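Local atomic coordinates of T-cell surface protein tactile (Homo sapiens, PDB entry 6ARQ), a protein that serves as an immunoglobulin-family receptor on T and NK cells and promotes NK cell adhesion to target cells by interacting with PVR. Residues 29-34 with 104-109; 37-42 with 82-87; 94-99 with 112-117. The protein carries 1 engineered substitution. All coordinates share one frame; numbering follows the deposited sequence.

Interaction 1: 29-34 with 104-109; sequences QTVGFF and YPEGIQ
Phe-33 and Tyr-104 face each other as one antiparallel hydrogen-bonded pair, with Phe-33 N 3.2 Å from Tyr-104 O and Tyr-104 N 2.9 Å from Phe-33 O. The second of these bonds is nearly collinear with its acceptor carbonyl, at a C=O...N angle of 179°. Their side chains leave the sheet on the same face and lie side by side. Phe-33 CG sits between the backbone N and the carbonyl carbon (chi1 63°), and Tyr-104 CB lies over one face of the Phe-33 ring, toward its rim, in a CH-pi contact 3.9 Å from the centroid. The two rings are near parallel (15°) but slid apart, with centroids 5.5 Å from each other, and so barely overlap. In this V-type immunoglobulin domain 29-34 spans the BC loop (CDR1 equivalent) and the start of strand C, and 104-109 holds the FG turn (CDR3 equivalent), where a cis peptide bond precedes Pro-105. Rings of another protein chain in the assembly meet both aromatic side chains, which places the pair at an interface. From within the FG turn, the bent side chain of Glu-106 meets Thr-30 and Val-31 of the BC loop at about a right angle. Thr-30 OG1 donates to Glu-106 OE2 at 2.7 Å, on the syn side of the carboxylate. Val-31 N adds weak hydrogen bonds to both carboxylate oxygens, 3.4 Å to Glu-106 OE1.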
loop_
_atom_site.group_PDB
_atom_site.type_symbol
_atom_site.label_atom_id
_atom_site.label_comp_id
_atom_site.label_asym_id
_atom_site.label_seq_id
_atom_site.Cartn_x
_atom_site.Cartn_y
_atom_site.Cartn_z
ATOM N N GLN A 29 -28.155 -34.324 -8.600
ATOM C CA GLN A 29 -27.637 -35.629 -9.003
ATOM C C GLN A 29 -26.111 -35.604 -8.982
ATOM O O GLN A 29 -25.502 -34.612 -9.393
ATOM C CB GLN A 29 -28.160 -36.006 -10.398
ATOM C CG GLN A 29 -28.631 -37.450 -10.513
ATOM C CD GLN A 29 -27.745 -38.330 -11.366
ATOM O OE1 GLN A 29 -26.658 -37.949 -11.816
ATOM N NE2 GLN A 29 -28.197 -39.548 -11.600
ATOM N N THR A 30 -25.495 -36.687 -8.489
ATOM C CA THR A 30 -24.040 -36.798 -8.387
ATOM C C THR A 30 -23.502 -37.930 -9.278
ATOM O O THR A 30 -24.189 -38.928 -9.505
ATOM C CB THR A 30 -23.610 -36.973 -6.908
ATOM O OG1 THR A 30 -22.186 -36.946 -6.810
ATOM C CG2 THR A 30 -24.149 -38.249 -6.262
ATOM N N VAL A 31 -22.274 -37.754 -9.788
ATOM C CA VAL A 31 -21.574 -38.767 -10.582
ATOM C C VAL A 31 -20.934 -39.733 -9.568
ATOM O O VAL A 31 -20.948 -40.949 -9.773
ATOM C CB VAL A 31 -20.549 -38.141 -11.576
ATOM C CG1 VAL A 31 -19.717 -39.209 -12.284
ATOM C CG2 VAL A 31 -21.250 -37.254 -12.602
ATOM N N GLY A 32 -20.450 -39.166 -8.460
ATOM C CA GLY A 32 -19.821 -39.891 -7.365
ATOM C C GLY A 32 -20.719 -40.132 -6.171
ATOM O O GLY A 32 -21.450 -41.128 -6.138
ATOM N N PHE A 33 -20.654 -39.227 -5.167
ATOM C CA PHE A 33 -21.431 -39.325 -3.926
ATOM C C PHE A 33 -21.737 -37.950 -3.313
ATOM O O PHE A 33 -21.070 -36.962 -3.630
ATOM C CB PHE A 33 -20.693 -40.204 -2.890
ATOM C CG PHE A 33 -19.353 -39.688 -2.411
ATOM C CD1 PHE A 33 -18.186 -39.987 -3.105
ATOM C CD2 PHE A 33 -19.253 -38.942 -1.243
ATOM C CE1 PHE A 33 -16.948 -39.512 -2.661
ATOM C CE2 PHE A 33 -18.013 -38.469 -0.800
ATOM C CZ PHE A 33 -16.869 -38.761 -1.508
ATOM N N PHE A 34 -22.743 -37.911 -2.414
ATOM C CA PHE A 34 -23.143 -36.721 -1.662
ATOM C C PHE A 34 -22.317 -36.654 -0.384
ATOM O O PHE A 34 -22.249 -37.638 0.355
ATOM C CB PHE A 34 -24.649 -36.740 -1.344
ATOM C CG PHE A 34 -25.554 -36.810 -2.551
ATOM C CD1 PHE A 34 -25.780 -35.686 -3.338
ATOM C CD2 PHE A 34 -26.198 -37.994 -2.887
ATOM C CE1 PHE A 34 -26.614 -35.753 -4.458
ATOM C CE2 PHE A 34 -27.043 -38.057 -3.999
ATOM C CZ PHE A 34 -27.233 -36.940 -4.785
ATOM N N TYR A 104 -19.460 -34.678 -4.372
ATOM C CA TYR A 104 -18.119 -35.048 -4.815
ATOM C C TYR A 104 -18.193 -35.788 -6.157
ATOM O O TYR A 104 -18.891 -36.800 -6.254
ATOM C CB TYR A 104 -17.365 -35.881 -3.765
ATOM C CG TYR A 104 -15.861 -35.749 -3.886
ATOM C CD1 TYR A 104 -15.137 -36.561 -4.755
ATOM C CD2 TYR A 104 -15.165 -34.791 -3.155
ATOM C CE1 TYR A 104 -13.756 -36.418 -4.898
ATOM C CE2 TYR A 104 -13.783 -34.648 -3.278
ATOM C CZ TYR A 104 -13.083 -35.464 -4.152
ATOM O OH TYR A 104 -11.721 -35.323 -4.276
ATOM N N PRO A 105 -17.523 -35.285 -7.218
ATOM C CA PRO A 105 -16.632 -34.116 -7.271
ATOM C C PRO A 105 -17.284 -32.857 -7.876
ATOM O O PRO A 105 -16.572 -32.006 -8.416
ATOM C CB PRO A 105 -15.503 -34.633 -8.168
ATOM C CG PRO A 105 -16.219 -35.560 -9.166
ATOM C CD PRO A 105 -17.535 -35.977 -8.522
ATOM N N GLU A 106 -18.627 -32.737 -7.787
ATOM C CA GLU A 106 -19.391 -31.613 -8.355
ATOM C C GLU A 106 -19.204 -30.301 -7.574
ATOM O O GLU A 106 -19.383 -29.224 -8.147
ATOM C CB GLU A 106 -20.889 -31.948 -8.445
ATOM C CG GLU A 106 -21.252 -32.918 -9.559
ATOM C CD GLU A 106 -20.903 -34.373 -9.306
ATOM O OE1 GLU A 106 -20.338 -35.011 -10.222
ATOM O OE2 GLU A 106 -21.160 -34.865 -8.183
ATOM N N GLY A 107 -18.869 -30.407 -6.291
ATOM C CA GLY A 107 -18.644 -29.254 -5.430
ATOM C C GLY A 107 -19.853 -28.816 -4.631
ATOM O O GLY A 107 -20.716 -29.633 -4.297
ATOM N N ILE A 108 -19.918 -27.512 -4.322
ATOM C CA ILE A 108 -20.991 -26.930 -3.519
ATOM C C ILE A 108 -22.059 -26.280 -4.411
ATOM O O ILE A 108 -21.752 -25.428 -5.245
ATOM C CB ILE A 108 -20.418 -25.933 -2.461
ATOM C CG1 ILE A 108 -19.580 -26.669 -1.398
ATOM C CG2 ILE A 108 -21.511 -25.104 -1.778
ATOM C CD1 ILE A 108 -18.112 -26.480 -1.547
ATOM N N GLN A 109 -23.318 -26.703 -4.206
ATOM C CA GLN A 109 -24.525 -26.180 -4.846
ATOM C C GLN A 109 -25.299 -25.375 -3.811
ATOM O O GLN A 109 -25.376 -25.788 -2.652
ATOM C CB GLN A 109 -25.392 -27.310 -5.420
ATOM C CG GLN A 109 -25.110 -27.620 -6.879
ATOM C CD GLN A 109 -24.276 -28.862 -7.027
ATOM O OE1 GLN A 109 -24.790 -29.984 -7.043
ATOM N NE2 GLN A 109 -22.968 -28.689 -7.135
#

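Interaction 2: 37-42 with 82-87; sequences MQWSKV and WTLHLR. With NAG (2-acetamido-2-deoxy-beta-D-glucopyranose), chain F.
Trp-39, on strand C of the V-type immunoglobulin sandwich, packs in the buried core against Trp-82 and Leu-84 of strand E in the facing sheet. The strand segments belong to different sheets: their axes come no closer than 8.4 Å and cross at -33°, so side chains rather than a shared backbone bond network join them. The side chains form four layers in the order Met-37, Trp-82, Trp-39, Leu-84. The five-membered rings of Trp-39 and Trp-82 form an offset stack, centroids 4.0 Å apart and planes tilted by 21°, with the indoles sliding past each other in opposite directions. On the far face of Trp-39, Leu-84 CB makes a CH-pi contact 3.5 Å from the centroid of the five-membered ring. On the far face of Trp-82 lies Met-37, whose CG is held between the backbone N and the carbonyl carbon (chi1 47°) and rests over the indole; its SD approaches obliquely in a Met-aromatic contact, 4.2 Å from the centroid of the five-membered ring. Trp-39 also touches both halves of the disulfide, Cys-26 and Cys-99. Further along strand E, His-85 lies beside the attached sugar, with CE1 3.2 Å from NAG O7. The indole N-H of Trp-82 is taken up by the backbone: NE1 donates to Gln-38 O at 3.2 Å, with the oxygen close to the ring plane and the nitrogen standing above the carbonyl plane.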
loop_
_atom_site.group_PDB
_atom_site.type_symbol
_atom_site.label_atom_id
_atom_site.label_comp_id
_atom_site.label_asym_id
_atom_site.label_seq_id
_atom_site.Cartn_x
_atom_site.Cartn_y
_atom_site.Cartn_z
ATOM N N MET A 37 -25.352 -32.031 3.391
ATOM C CA MET A 37 -26.378 -31.066 2.996
ATOM C C MET A 37 -27.029 -30.431 4.213
ATOM O O MET A 37 -27.187 -31.093 5.237
ATOM C CB MET A 37 -27.436 -31.668 2.061
ATOM C CG MET A 37 -27.977 -33.005 2.495
ATOM S SD MET A 37 -28.729 -33.838 1.086
ATOM C CE MET A 37 -27.257 -34.472 0.255
ATOM N N GLN A 38 -27.391 -29.140 4.103
ATOM C CA GLN A 38 -27.993 -28.402 5.214
ATOM C C GLN A 38 -29.082 -27.424 4.769
ATOM O O GLN A 38 -29.110 -27.003 3.616
ATOM C CB GLN A 38 -26.912 -27.649 6.019
ATOM C CG GLN A 38 -26.145 -26.584 5.232
ATOM C CD GLN A 38 -24.960 -26.056 5.992
ATOM O OE1 GLN A 38 -24.006 -26.783 6.290
ATOM N NE2 GLN A 38 -24.973 -24.767 6.281
ATOM N N TRP A 39 -29.976 -27.081 5.712
ATOM C CA TRP A 39 -31.053 -26.101 5.585
ATOM C C TRP A 39 -30.847 -25.035 6.647
ATOM O O TRP A 39 -30.521 -25.371 7.790
ATOM C CB TRP A 39 -32.445 -26.753 5.731
ATOM C CG TRP A 39 -33.051 -27.243 4.449
ATOM C CD1 TRP A 39 -33.350 -28.534 4.127
ATOM C CD2 TRP A 39 -33.481 -26.443 3.336
ATOM N NE1 TRP A 39 -33.888 -28.596 2.863
ATOM C CE2 TRP A 39 -33.977 -27.326 2.352
ATOM C CE3 TRP A 39 -33.474 -25.063 3.065
ATOM C CZ2 TRP A 39 -34.479 -26.875 1.127
ATOM C CZ3 TRP A 39 -33.972 -24.618 1.850
ATOM C CH2 TRP A 39 -34.469 -25.518 0.898
ATOM N N SER A 40 -31.006 -23.754 6.279
ATOM C CA SER A 40 -30.835 -22.637 7.214
ATOM C C SER A 40 -31.655 -21.419 6.800
ATOM O O SER A 40 -31.901 -21.218 5.611
ATOM C CB SER A 40 -29.363 -22.249 7.333
ATOM O OG SER A 40 -28.787 -21.962 6.070
ATOM N N LYS A 41 -32.079 -20.614 7.788
ATOM C CA LYS A 41 -32.806 -19.369 7.548
ATOM C C LYS A 41 -31.806 -18.216 7.643
ATOM O O LYS A 41 -31.070 -18.124 8.631
ATOM C CB LYS A 41 -33.982 -19.193 8.529
ATOM C CG LYS A 41 -34.980 -18.125 8.086
ATOM C CD LYS A 41 -36.077 -17.894 9.111
ATOM C CE LYS A 41 -37.050 -16.834 8.653
ATOM N NZ LYS A 41 -38.089 -16.556 9.678
ATOM N N VAL A 42 -31.743 -17.374 6.599
ATOM C CA VAL A 42 -30.804 -16.252 6.560
ATOM C C VAL A 42 -31.543 -14.915 6.696
ATOM O O VAL A 42 -32.455 -14.610 5.921
ATOM C CB VAL A 42 -29.846 -16.265 5.334
ATOM C CG1 VAL A 42 -28.701 -17.246 5.550
ATOM C CG2 VAL A 42 -30.577 -16.572 4.028
ATOM N N TRP A 82 -33.519 -33.055 -1.361
ATOM C CA TRP A 82 -33.305 -32.459 -0.041
ATOM C C TRP A 82 -34.469 -31.497 0.221
ATOM O O TRP A 82 -34.526 -30.415 -0.363
ATOM C CB TRP A 82 -31.917 -31.781 0.005
ATOM C CG TRP A 82 -31.518 -31.117 1.294
ATOM C CD1 TRP A 82 -30.977 -29.873 1.428
ATOM C CD2 TRP A 82 -31.523 -31.696 2.610
ATOM N NE1 TRP A 82 -30.669 -29.628 2.745
ATOM C CE2 TRP A 82 -30.993 -30.730 3.493
ATOM C CE3 TRP A 82 -31.944 -32.932 3.135
ATOM C CZ2 TRP A 82 -30.888 -30.951 4.872
ATOM C CZ3 TRP A 82 -31.841 -33.148 4.502
ATOM C CH2 TRP A 82 -31.322 -32.164 5.354
ATOM N N THR A 83 -35.433 -31.936 1.052
ATOM C CA THR A 83 -36.669 -31.201 1.322
ATOM C C THR A 83 -36.786 -30.684 2.759
ATOM O O THR A 83 -36.420 -31.381 3.705
ATOM C CB THR A 83 -37.879 -32.109 1.009
ATOM O OG1 THR A 83 -37.625 -32.861 -0.180
ATOM C CG2 THR A 83 -39.176 -31.332 0.845
ATOM N N LEU A 84 -37.348 -29.466 2.900
ATOM C CA LEU A 84 -37.674 -28.786 4.157
ATOM C C LEU A 84 -39.193 -28.567 4.177
ATOM O O LEU A 84 -39.730 -27.891 3.295
ATOM C CB LEU A 84 -36.893 -27.460 4.290
ATOM C CG LEU A 84 -37.237 -26.538 5.468
ATOM C CD1 LEU A 84 -36.621 -27.033 6.770
ATOM C CD2 LEU A 84 -36.772 -25.126 5.194
ATOM N N HIS A 85 -39.882 -29.174 5.156
ATOM C CA HIS A 85 -41.339 -29.114 5.266
ATOM C C HIS A 85 -41.810 -28.014 6.208
ATOM O O HIS A 85 -41.338 -27.913 7.342
ATOM C CB HIS A 85 -41.905 -30.465 5.717
ATOM C CG HIS A 85 -41.547 -31.590 4.800
ATOM N ND1 HIS A 85 -42.222 -31.792 3.612
ATOM C CD2 HIS A 85 -40.576 -32.523 4.916
ATOM C CE1 HIS A 85 -41.653 -32.844 3.051
ATOM N NE2 HIS A 85 -40.657 -33.317 3.798
ATOM N N LEU A 86 -42.755 -27.193 5.716
ATOM C CA LEU A 86 -43.383 -26.089 6.446
ATOM C C LEU A 86 -44.894 -26.234 6.319
ATOM O O LEU A 86 -45.408 -26.263 5.198
ATOM C CB LEU A 86 -42.897 -24.723 5.918
ATOM C CG LEU A 86 -41.391 -24.437 6.012
ATOM C CD1 LEU A 86 -40.967 -23.409 4.992
ATOM C CD2 LEU A 86 -40.986 -24.005 7.415
ATOM N N ARG A 87 -45.596 -26.390 7.456
ATOM C CA ARG A 87 -47.050 -26.602 7.492
ATOM C C ARG A 87 -47.760 -25.558 8.355
ATOM O O ARG A 87 -47.216 -25.147 9.380
ATOM C CB ARG A 87 -47.371 -28.012 8.020
ATOM C CG ARG A 87 -46.816 -29.138 7.157
ATOM C CD ARG A 87 -47.075 -30.503 7.759
ATOM N NE ARG A 87 -46.168 -31.510 7.205
ATOM C CZ ARG A 87 -44.986 -31.820 7.727
ATOM N NH1 ARG A 87 -44.557 -31.210 8.826
ATOM N NH2 ARG A 87 -44.224 -32.744 7.157
HETATM C C1 NAG F . -45.492 -31.734 -0.119
HETATM C C2 NAG F . -45.502 -32.870 0.905
HETATM C C3 NAG F . -46.924 -33.436 0.948
HETATM C C4 NAG F . -47.957 -32.338 1.212
HETATM C C5 NAG F . -47.835 -31.228 0.167
HETATM C C6 NAG F . -48.721 -30.036 0.448
HETATM C C7 NAG F . -43.944 -34.753 1.319
HETATM C C8 NAG F . -42.952 -35.685 0.688
HETATM N N2 NAG F . -44.552 -33.890 0.483
HETATM O O3 NAG F . -47.016 -34.435 1.957
HETATM O O4 NAG F . -49.267 -32.894 1.166
HETATM O O5 NAG F . -46.484 -30.735 0.146
HETATM O O6 NAG F . -48.505 -28.993 -0.494
HETATM O O7 NAG F . -44.186 -34.780 2.524
#

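Interaction 3: 94-99 with 112-117; sequences SGRYEC and IYNLLI
The guanidinium of Arg-96 has Ile-112 CG2 over the centre of one face, 3.8 Å above its plane, while NH1 forms a salt bridge with Glu-11. On the other side of the sheet, Tyr-113 O lies near the plane at the edge of the Tyr-97 ring, and Tyr-97 O likewise at the Tyr-113 ring, a reciprocal arrangement that follows from their pairing. Neither phenol depends on the partner strand for its hydroxyl: Tyr-97 OH bonds to Val-93 O, Tyr-113 OH to Thr-25 O. Leu-115 CD2 meets the Tyr-97 ring obliquely, 4.0 Å from CE2. On the face of Arg-96, Glu-98, Ile-112 and Asn-114, Arg-96 CG lies 3.5 Å from Asn-114 OD1, while Asn-114 ND2 bonds to Asn-13 OD1; Glu-98 CG runs alongside Ile-112 CG1 at 3.7 Å. The backbones are antiparallel, 157° between segment directions. Tyr-97 and Tyr-113 are a hydrogen-bonded pair with nearly straight bonds, 2.8 Å both from Tyr-97 N to Tyr-113 O and from Tyr-113 N to Tyr-97 O. Gly-95 and Leu-115 form a second such pair, and Leu-115 O is gripped twice, by Gly-95 N and by Ser-94 OG, which reaches it at 3.0 Å from a position anti to the backbone N (chi1 -179°). The opposite face, bearing both tyrosines and Leu-115, packs toward strand 22-29, as in the F-G hairpin of a V-type immunoglobulin domain.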
loop_
_atom_site.group_PDB
_atom_site.type_symbol
_atom_site.label_atom_id
_atom_site.label_comp_id
_atom_site.label_asym_id
_atom_site.label_seq_id
_atom_site.Cartn_x
_atom_site.Cartn_y
_atom_site.Cartn_z
ATOM N N SER A 94 -42.177 -16.324 7.319
ATOM C CA SER A 94 -41.719 -15.589 6.133
ATOM C C SER A 94 -40.243 -15.185 6.263
ATOM O O SER A 94 -39.824 -14.694 7.313
ATOM C CB SER A 94 -42.587 -14.354 5.901
ATOM O OG SER A 94 -42.189 -13.630 4.748
ATOM N N GLY A 95 -39.478 -15.438 5.205
ATOM C CA GLY A 95 -38.054 -15.127 5.147
ATOM C C GLY A 95 -37.283 -15.922 4.116
ATOM O O GLY A 95 -37.864 -16.720 3.373
ATOM N N ARG A 96 -35.957 -15.704 4.069
ATOM C CA ARG A 96 -35.051 -16.383 3.144
ATOM C C ARG A 96 -34.526 -17.682 3.751
ATOM O O ARG A 96 -33.984 -17.675 4.856
ATOM C CB ARG A 96 -33.882 -15.464 2.759
ATOM C CG ARG A 96 -34.162 -14.551 1.572
ATOM C CD ARG A 96 -33.227 -13.351 1.536
ATOM N NE ARG A 96 -31.820 -13.732 1.388
ATOM C CZ ARG A 96 -31.147 -13.713 0.242
ATOM N NH1 ARG A 96 -31.742 -13.321 -0.880
ATOM N NH2 ARG A 96 -29.872 -14.076 0.207
ATOM N N TYR A 97 -34.699 -18.796 3.022
ATOM C CA TYR A 97 -34.253 -20.134 3.404
ATOM C C TYR A 97 -33.245 -20.636 2.382
ATOM O O TYR A 97 -33.569 -20.735 1.197
ATOM C CB TYR A 97 -35.444 -21.103 3.522
ATOM C CG TYR A 97 -36.371 -20.799 4.677
ATOM C CD1 TYR A 97 -36.151 -21.350 5.935
ATOM C CD2 TYR A 97 -37.485 -19.982 4.508
ATOM C CE1 TYR A 97 -37.005 -21.080 7.003
ATOM C CE2 TYR A 97 -38.347 -19.705 5.568
ATOM C CZ TYR A 97 -38.104 -20.258 6.814
ATOM O OH TYR A 97 -38.943 -19.992 7.866
ATOM N N GLU A 98 -32.018 -20.930 2.830
ATOM C CA GLU A 98 -30.944 -21.393 1.958
ATOM C C GLU A 98 -30.608 -22.856 2.206
ATOM O O GLU A 98 -30.553 -23.294 3.357
ATOM C CB GLU A 98 -29.684 -20.529 2.165
ATOM C CG GLU A 98 -28.607 -20.730 1.110
ATOM C CD GLU A 98 -27.196 -20.385 1.540
ATOM O OE1 GLU A 98 -26.351 -21.308 1.589
ATOM O OE2 GLU A 98 -26.925 -19.191 1.806
ATOM N N CYS A 99 -30.366 -23.604 1.114
ATOM C CA CYS A 99 -29.923 -24.992 1.167
ATOM C C CYS A 99 -28.530 -25.073 0.553
ATOM O O CYS A 99 -28.240 -24.388 -0.433
ATOM C CB CYS A 99 -30.911 -25.954 0.502
ATOM S SG CYS A 99 -30.691 -26.172 -1.285
ATOM N N ILE A 112 -31.366 -20.454 -2.788
ATOM C CA ILE A 112 -32.012 -19.573 -1.814
ATOM C C ILE A 112 -33.484 -19.405 -2.196
ATOM O O ILE A 112 -33.798 -19.019 -3.324
ATOM C CB ILE A 112 -31.284 -18.200 -1.672
ATOM C CG1 ILE A 112 -29.753 -18.362 -1.529
ATOM C CG2 ILE A 112 -31.848 -17.388 -0.503
ATOM C CD1 ILE A 112 -28.953 -17.964 -2.759
ATOM N N TYR A 113 -34.374 -19.721 -1.249
ATOM C CA TYR A 113 -35.821 -19.612 -1.385
ATOM C C TYR A 113 -36.327 -18.465 -0.526
ATOM O O TYR A 113 -36.207 -18.522 0.700
ATOM C CB TYR A 113 -36.509 -20.926 -0.968
ATOM C CG TYR A 113 -36.374 -22.066 -1.952
ATOM C CD1 TYR A 113 -37.246 -22.187 -3.031
ATOM C CD2 TYR A 113 -35.430 -23.071 -1.760
ATOM C CE1 TYR A 113 -37.151 -23.253 -3.923
ATOM C CE2 TYR A 113 -35.327 -24.145 -2.644
ATOM C CZ TYR A 113 -36.191 -24.231 -3.725
ATOM O OH TYR A 113 -36.105 -25.282 -4.604
ATOM N N ASN A 114 -36.867 -17.415 -1.159
ATOM C CA ASN A 114 -37.421 -16.279 -0.430
ATOM C C ASN A 114 -38.921 -16.514 -0.273
ATOM O O ASN A 114 -39.688 -16.303 -1.212
ATOM C CB ASN A 114 -37.095 -14.946 -1.121
ATOM C CG ASN A 114 -37.517 -13.712 -0.351
ATOM O OD1 ASN A 114 -37.512 -13.668 0.888
ATOM N ND2 ASN A 114 -37.867 -12.660 -1.077
ATOM N N LEU A 115 -39.315 -17.041 0.897
ATOM C CA LEU A 115 -40.701 -17.362 1.221
ATOM C C LEU A 115 -41.427 -16.117 1.717
ATOM O O LEU A 115 -41.016 -15.508 2.707
ATOM C CB LEU A 115 -40.763 -18.496 2.263
ATOM C CG LEU A 115 -42.150 -18.969 2.722
ATOM C CD1 LEU A 115 -42.903 -19.690 1.603
ATOM C CD2 LEU A 115 -42.034 -19.865 3.932
ATOM N N LEU A 116 -42.501 -15.744 1.010
ATOM C CA LEU A 116 -43.325 -14.579 1.320
ATOM C C LEU A 116 -44.744 -15.025 1.662
ATOM O O LEU A 116 -45.387 -15.704 0.859
ATOM C CB LEU A 116 -43.328 -13.587 0.142
ATOM C CG LEU A 116 -41.975 -12.961 -0.208
ATOM C CD1 LEU A 116 -41.482 -13.445 -1.560
ATOM C CD2 LEU A 116 -42.051 -11.450 -0.184
ATOM N N ILE A 117 -45.211 -14.674 2.874
ATOM C CA ILE A 117 -46.550 -15.020 3.359
ATOM C C ILE A 117 -47.455 -13.790 3.201
ATOM O O ILE A 117 -47.203 -12.751 3.817
ATOM C CB ILE A 117 -46.530 -15.571 4.821
ATOM C CG1 ILE A 117 -45.540 -16.769 4.999
ATOM C CG2 ILE A 117 -47.942 -15.912 5.331
ATOM C CD1 ILE A 117 -45.794 -18.095 4.151
#

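From the N terminus, the chain enters interaction 1 at 29-34 and continues along strand 33-42 into interaction 2, which closes at 82-87 by joining that strand to strand 79-86 of the opposite sheet. Segment 94-99 then opens interaction 3; 104-109 closes interaction 1, tying the start of strand 33-42 to the end of strand 95-104 and the turn after it, before 112-117 closes interaction 3, pairing hairpin strands 95-104 and 107-117. Interaction 2 is therefore nested inside the loop of interaction 1, interactions 1 and 3 cross, their centres about 24 Å apart, and interactions 2 and 3 follow in series. These last two touch: Ser-40 O lies 2.8 Å from Glu-98 N, a probable hydrogen bond.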